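FMN-binding domain-containing protein (Clostridium perfringens, PDB 3O6U) probably binds FMN, although its physiological role has not been established. Local coordinates at residues A76-E79 with K80-S83; E39-G42 with E43-A46; K13-D16 with H17-A21. All coordinates share one frame; numbering follows the deposited sequence.

Contact 1 of 3, residues A76-E79 with K80-S83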
loop_
_atom_site.group_PDB
_atom_site.type_symbol
_atom_site.label_atom_id
_atom_site.label_comp_id
_atom_site.label_asym_id
_atom_site.label_seq_id
_atom_site.Cartn_x
_atom_site.Cartn_y
_atom_site.Cartn_z
ATOM N N ALA A 76 10.033 -2.445 2.544
ATOM C CA ALA A 76 9.987 -2.794 3.962
ATOM C C ALA A 76 9.078 -3.989 4.178
ATOM O O ALA A 76 9.317 -4.799 5.067
ATOM C CB ALA A 76 9.499 -1.616 4.797
ATOM N N LEU A 77 8.030 -4.090 3.374
ATOM C CA LEU A 77 7.100 -5.213 3.467
ATOM C C LEU A 77 7.827 -6.481 3.042
ATOM O O LEU A 77 7.749 -7.509 3.709
ATOM C CB LEU A 77 5.896 -4.976 2.550
ATOM C CG LEU A 77 4.827 -6.080 2.539
ATOM C CD1 LEU A 77 4.302 -6.340 3.953
ATOM C CD2 LEU A 77 3.700 -5.681 1.615
ATOM N N ILE A 78 8.541 -6.401 1.927
ATOM C CA ILE A 78 9.278 -7.551 1.430
ATOM C C ILE A 78 10.401 -7.957 2.387
ATOM O O ILE A 78 10.640 -9.143 2.587
ATOM C CB ILE A 78 9.811 -7.262 0.015
ATOM C CG1 ILE A 78 8.600 -7.057 -0.909
ATOM C CG2 ILE A 78 10.721 -8.404 -0.474
ATOM C CD1 ILE A 78 8.933 -6.592 -2.299
ATOM N N GLU A 79 11.048 -6.973 3.009
ATOM C CA GLU A 79 12.120 -7.218 3.973
ATOM C C GLU A 79 11.575 -7.824 5.276
ATOM O O GLU A 79 12.199 -8.693 5.870
ATOM C CB GLU A 79 12.853 -5.906 4.299
ATOM C CG GLU A 79 13.987 -6.042 5.329
ATOM C CD GLU A 79 15.206 -6.782 4.789
ATOM O OE1 GLU A 79 16.057 -6.150 4.121
ATOM O OE2 GLU A 79 15.310 -8.005 5.030
ATOM N N LYS A 80 10.407 -7.379 5.720
ATOM C CA LYS A 80 9.838 -7.878 6.971
ATOM C C LYS A 80 8.982 -9.116 6.827
ATOM O O LYS A 80 8.784 -9.859 7.786
ATOM C CB LYS A 80 8.974 -6.797 7.629
ATOM C CG LYS A 80 9.749 -5.644 8.234
ATOM C CD LYS A 80 9.694 -5.689 9.750
ATOM C CE LYS A 80 10.677 -4.704 10.358
ATOM N NZ LYS A 80 10.583 -4.663 11.840
ATOM N N GLN A 81 8.472 -9.335 5.622
ATOM C CA GLN A 81 7.566 -10.446 5.360
ATOM C C GLN A 81 6.345 -10.414 6.296
ATOM O O GLN A 81 5.681 -11.430 6.490
ATOM C CB GLN A 81 8.281 -11.803 5.444
ATOM C CG GLN A 81 9.340 -12.015 4.348
ATOM C CD GLN A 81 8.764 -12.088 2.943
ATOM O OE1 GLN A 81 7.848 -12.866 2.669
ATOM N NE2 GLN A 81 9.313 -11.285 2.039
ATOM N N SER A 82 6.067 -9.256 6.895
ATOM C CA SER A 82 4.869 -9.093 7.725
ATOM C C SER A 82 4.403 -7.643 7.639
ATOM O O SER A 82 5.155 -6.765 7.224
ATOM C CB SER A 82 5.110 -9.446 9.190
ATOM O OG SER A 82 5.876 -8.443 9.818
ATOM N N SER A 83 3.155 -7.404 8.026
ATOM C CA SER A 83 2.565 -6.071 7.994
ATOM C C SER A 83 3.189 -5.164 9.042
ATOM O O SER A 83 3.097 -3.942 8.946
ATOM C CB SER A 83 1.062 -6.159 8.275
ATOM O OG SER A 83 0.808 -6.590 9.610
#
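Q81 turns its amide back onto the last turn of helix 66-80, where NE2 donates to I78 O over 2.6 Å. The N-H points fairly straight at its target (151°) and arrives in the carbonyl plane, on a lone pair, so a helix carbonyl near the C-terminal end gains a side-chain donor. Two torsions make this possible: chi1 (-66°) sets CG beside the backbone N, 3.6 Å from I78 O, and the bend at chi2 then brings CD and NE2 round to that oxygen. The I78 and Q81 side chains cross at a slant, with I78 CG2 next to NE2. Two backbone bonds accompany this one, K80 N to A76 O at 2.9 Å and Q81 N to L77 O at 2.7 Å. The first methylenes of K80, CB and CG, lie over the carbonyl of A76, each 3.3 Å from A76 O, before the chain heads away. On the inner side, L77 swings CG anti to the backbone N, and its CD1 branch reaches S82 O at 3.4 Å, where the chain leaves the helix.

Further out, the other end of the Q81 amide is held too: OE1 accepts from I32 N, which fixes how the amide is flipped and ties the helix end to the start of strand 32-41. L77 and I78 both pack on I32 and A35 of that strand, L77 also meets F98, and S83 leans on A102, E103 and L106 of helix 92-111. Q81, the first residue to depart from helical angles, has a positive phi. The arrangement is a C-terminal helix cap closed by a left-handed residue, here reinforced by that residue's own amide, at the point where the chain passes from helix 66-80 towards helix 92-111.

Contact 2 of 3, residues E39-G42 with E43-A46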
loop_
_atom_site.group_PDB
_atom_site.type_symbol
_atom_site.label_atom_id
_atom_site.label_comp_id
_atom_site.label_asym_id
_atom_site.label_seq_id
_atom_site.Cartn_x
_atom_site.Cartn_y
_atom_site.Cartn_z
ATOM N N GLU A 39 -1.327 5.038 -3.931
ATOM C CA GLU A 39 -2.442 5.917 -3.592
ATOM C C GLU A 39 -2.790 6.499 -4.990
ATOM O O GLU A 39 -1.920 6.704 -5.835
ATOM C CB GLU A 39 -2.032 6.972 -2.587
ATOM C CG GLU A 39 -1.702 6.302 -1.239
ATOM C CD GLU A 39 -0.919 7.190 -0.287
ATOM O OE1 GLU A 39 -0.628 8.351 -0.648
ATOM O OE2 GLU A 39 -0.592 6.726 0.830
ATOM N N PHE A 40 -4.063 6.738 -5.240
ATOM C CA PHE A 40 -4.467 7.141 -6.583
ATOM C C PHE A 40 -5.873 7.697 -6.602
ATOM O O PHE A 40 -6.678 7.437 -5.715
ATOM C CB PHE A 40 -4.357 5.917 -7.522
ATOM C CG PHE A 40 -5.369 4.828 -7.242
ATOM C CD1 PHE A 40 -6.572 4.775 -7.952
ATOM C CD2 PHE A 40 -5.126 3.860 -6.269
ATOM C CE1 PHE A 40 -7.521 3.769 -7.698
ATOM C CE2 PHE A 40 -6.067 2.859 -6.012
ATOM C CZ PHE A 40 -7.267 2.817 -6.728
ATOM N N ASN A 41 -6.171 8.454 -7.640
ATOM C CA ASN A 41 -7.467 9.089 -7.720
ATOM C C ASN A 41 -8.534 8.080 -8.115
ATOM O O ASN A 41 -8.454 7.457 -9.176
ATOM C CB ASN A 41 -7.372 10.271 -8.696
ATOM C CG ASN A 41 -8.674 11.010 -8.856
ATOM O OD1 ASN A 41 -9.543 10.601 -9.627
ATOM N ND2 ASN A 41 -8.827 12.104 -8.120
ATOM N N GLY A 42 -9.513 7.911 -7.228
ATOM C CA GLY A 42 -10.598 6.979 -7.464
ATOM C C GLY A 42 -11.231 7.024 -8.844
ATOM O O GLY A 42 -11.423 5.990 -9.472
ATOM N N GLU A 43 -11.496 8.225 -9.333
ATOM C CA GLU A 43 -12.165 8.428 -10.603
ATOM C C GLU A 43 -11.292 8.459 -11.839
ATOM O O GLU A 43 -11.646 7.872 -12.851
ATOM C CB GLU A 43 -12.958 9.733 -10.522
ATOM C CG GLU A 43 -13.839 9.829 -9.284
ATOM C CD GLU A 43 -14.836 8.684 -9.199
ATOM O OE1 GLU A 43 -15.697 8.566 -10.110
ATOM O OE2 GLU A 43 -14.760 7.894 -8.222
ATOM N N THR A 44 -10.153 9.146 -11.759
ATOM C CA THR A 44 -9.259 9.305 -12.913
ATOM C C THR A 44 -8.175 8.262 -12.956
ATOM O O THR A 44 -7.580 8.006 -14.004
ATOM C CB THR A 44 -8.534 10.648 -12.888
ATOM O OG1 THR A 44 -7.647 10.662 -11.764
ATOM C CG2 THR A 44 -9.528 11.811 -12.777
ATOM N N ASN A 45 -7.893 7.691 -11.800
ATOM C CA ASN A 45 -6.870 6.676 -11.676
ATOM C C ASN A 45 -5.435 7.209 -11.773
ATOM O O ASN A 45 -4.469 6.442 -11.889
ATOM C CB ASN A 45 -7.125 5.548 -12.673
ATOM C CG ASN A 45 -6.584 4.230 -12.181
ATOM O OD1 ASN A 45 -7.060 3.689 -11.176
ATOM N ND2 ASN A 45 -5.571 3.704 -12.871
ATOM N N ALA A 46 -5.305 8.526 -11.739
ATOM C CA ALA A 46 -3.985 9.132 -11.696
ATOM C C ALA A 46 -3.303 8.723 -10.379
ATOM O O ALA A 46 -3.867 8.838 -9.284
ATOM C CB ALA A 46 -4.084 10.655 -11.740
#
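N41 holds CG anti to its own nitrogen (chi1 -180°), and this swings OD1 over the chain that follows, where T44 meets it twice. T44 N is the strong donor, 2.7 Å from N41 OD1, nearly straight and in the plane of the carbonyl. T44 turns its hydroxyl between the backbone N and the carbonyl carbon (chi1 66°), and from there OG1 gives a weak bond to N41 OD1 at 2.9 Å. E43 N adds another weak one at 3.1 Å. Three donors therefore gather on one amide oxygen, one of them strong. The hydroxyl also works as an acceptor: A46 N reaches T44 OG1 at 3.2 Å along an almost straight line.

N41 OD1 to E43 N has the spacing of an Asx turn, though the bond is weak, and the A46 N to T44 OG1 bond is an ST turn just after it, as the chain leaves strand 32-41. Backbone bonds close the bend, N41 N to A46 O and N45 N to N41 O, and N45 takes a positive phi as the chain doubles back.

On the F40 side the contact is made without a side-chain hydrogen bond across the segments. The F40 ring has N45 OD1 lying obliquely to it, 3.4 Å from CD1 and at a similar distance from CE1, with amide and ring planes 66° apart. A46 O, besides taking the N41 N-H, sits 3.2 Å from F40 CA in a CA-H...O contact. F40 also packs on K20 and K22 of the adjoining strand 19-27. E39, one residue earlier, faces away from the bend: its carboxylate bonds to Y69, S94 and Y37 and makes a salt bridge with K48, which follows the bend in the chain.

Contact 3 of 3, residues K13-D16 with H17-A21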
loop_
_atom_site.group_PDB
_atom_site.type_symbol
_atom_site.label_atom_id
_atom_site.label_comp_id
_atom_site.label_asym_id
_atom_site.label_seq_id
_atom_site.Cartn_x
_atom_site.Cartn_y
_atom_site.Cartn_z
ATOM N N LYS A 13 -13.433 2.996 -0.199
ATOM C CA LYS A 13 -13.802 4.306 -0.709
ATOM C C LYS A 13 -12.664 5.309 -0.633
ATOM O O LYS A 13 -11.750 5.183 0.194
ATOM C CB LYS A 13 -15.001 4.847 0.078
ATOM C CG LYS A 13 -14.858 4.737 1.580
ATOM C CD LYS A 13 -16.233 4.739 2.278
ATOM C CE LYS A 13 -16.811 3.324 2.503
ATOM N NZ LYS A 13 -17.365 2.727 1.257
ATOM N N ALA A 14 -12.723 6.294 -1.517
ATOM C CA ALA A 14 -11.752 7.366 -1.548
ATOM C C ALA A 14 -11.754 8.083 -0.196
ATOM O O ALA A 14 -12.793 8.186 0.453
ATOM C CB ALA A 14 -12.138 8.364 -2.630
ATOM N N ASP A 15 -10.584 8.556 0.224
ATOM C CA ASP A 15 -10.492 9.327 1.456
ATOM C C ASP A 15 -11.029 10.771 1.239
ATOM O O ASP A 15 -11.652 11.076 0.214
ATOM C CB ASP A 15 -9.045 9.345 2.005
ATOM C CG ASP A 15 -8.050 10.058 1.091
ATOM O OD1 ASP A 15 -8.456 10.886 0.247
ATOM O OD2 ASP A 15 -6.833 9.803 1.236
ATOM N N ASP A 16 -10.783 11.654 2.200
ATOM C CA ASP A 16 -11.286 13.026 2.159
ATOM C C ASP A 16 -10.752 13.843 0.984
ATOM O O ASP A 16 -11.330 14.854 0.616
ATOM C CB ASP A 16 -10.965 13.702 3.503
ATOM C CG ASP A 16 -11.729 15.003 3.724
ATOM O OD1 ASP A 16 -12.967 15.024 3.554
ATOM O OD2 ASP A 16 -11.090 16.010 4.093
ATOM N N HIS A 17 -9.641 13.419 0.392
ATOM C CA HIS A 17 -9.101 14.143 -0.751
ATOM C C HIS A 17 -9.316 13.461 -2.091
ATOM O O HIS A 17 -8.762 13.899 -3.094
ATOM C CB HIS A 17 -7.624 14.420 -0.578
ATOM C CG HIS A 17 -7.318 15.393 0.513
ATOM N ND1 HIS A 17 -6.030 15.746 0.852
ATOM C CD2 HIS A 17 -8.133 16.088 1.343
ATOM C CE1 HIS A 17 -6.065 16.614 1.842
ATOM N NE2 HIS A 17 -7.326 16.841 2.161
ATOM N N GLY A 18 -10.090 12.377 -2.105
ATOM C CA GLY A 18 -10.389 11.697 -3.355
ATOM C C GLY A 18 -9.440 10.588 -3.749
ATOM O O GLY A 18 -9.522 10.078 -4.858
ATOM N N TYR A 19 -8.530 10.221 -2.860
ATOM C CA TYR A 19 -7.605 9.140 -3.166
ATOM C C TYR A 19 -7.951 7.820 -2.528
ATOM O O TYR A 19 -8.375 7.760 -1.372
ATOM C CB TYR A 19 -6.195 9.470 -2.697
ATOM C CG TYR A 19 -5.605 10.636 -3.399
ATOM C CD1 TYR A 19 -5.047 10.498 -4.665
ATOM C CD2 TYR A 19 -5.606 11.892 -2.797
ATOM C CE1 TYR A 19 -4.497 11.591 -5.319
ATOM C CE2 TYR A 19 -5.065 12.985 -3.424
ATOM C CZ TYR A 19 -4.509 12.836 -4.686
ATOM O OH TYR A 19 -3.964 13.948 -5.294
ATOM N N LYS A 20 -7.797 6.764 -3.311
ATOM C CA LYS A 20 -7.948 5.419 -2.785
ATOM C C LYS A 20 -6.539 4.834 -2.721
ATOM O O LYS A 20 -5.585 5.402 -3.262
ATOM C CB LYS A 20 -8.770 4.540 -3.708
ATOM C CG LYS A 20 -10.244 4.797 -3.635
ATOM C CD LYS A 20 -10.961 3.930 -4.638
ATOM C CE LYS A 20 -12.466 4.096 -4.523
ATOM N NZ LYS A 20 -13.175 3.210 -5.496
ATOM N N ALA A 21 -6.405 3.702 -2.040
ATOM C CA ALA A 21 -5.110 3.029 -2.013
ATOM C C ALA A 21 -5.237 1.521 -2.297
ATOM O O ALA A 21 -6.164 0.828 -1.848
ATOM C CB ALA A 21 -4.364 3.303 -0.717
#
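D15 and Y19 lie side by side and point the same way, the carboxylate turned 78° from the phenol ring, with D15 OD1 at the ring's edge. What fixes the carboxylate is backbone: H17 N donates to D15 OD1 at 2.8 Å and Y19 N to the same atom at 3.2 Å, from opposite faces of the carboxylate plane. Both donors stand well out of that plane, Y19 N the further of the two. With chi1 at 65° the D15 carboxylate folds over its own turn, where OD1 can sit between the two N-H groups. Such a grip would probably favour the charged form of the acid.

The frame is a beta hairpin linking strands 5-11 and 19-27. Residues D15 to G18 form a type I turn, closed by G18 N to D15 O at 3.1 Å. G18, the last residue of the turn, has positive phi, and beyond it D15 N bonds to Y19 O at 2.8 Å; this is the classic G1 beta bulge. The H17 N bond to OD1 is an Asx turn laid over it. At G18's backbone angles a CB would press against the preceding carbonyl oxygen.

D16 and H17 cross at the tip, carboxylate and imidazole planes moderately inclined, with D16 C near the ring plane at the imidazole edge. Along the two arms, A14 CB packs 3.7 Å from G18 C. K20 runs fully extended beyond CG along the backbone of the other arm, its CG 3.6 Å from A14 CA and its CE close to A14 N. NZ ends in a long, weak ion pair with E10. The Y19 ring, leading away from the turn, has a cation-pi partner in K48 and meets Y54 with the two rings steeply inclined.

Contacts 2 and 3 are neighbours, their centres about 8 Å apart: strands 32-41 and 19-27 pair side by side in the sheet, F40 O lying 2.7 Å from K20 N, a probable hydrogen bond. Contact 1 sits across the centre of the chain, with centres about 25 Å from contact 2 and 24 Å from contact 3. Contacts 1 and 3 are surface features, while contact 2 is partly buried through F40 and E39. In contact 1 a side-chain amide donates to a helix carbonyl; in the other two a side-chain oxygen, amide in one and carboxylate in the other, collects backbone N-H groups at a bend beside the sheet.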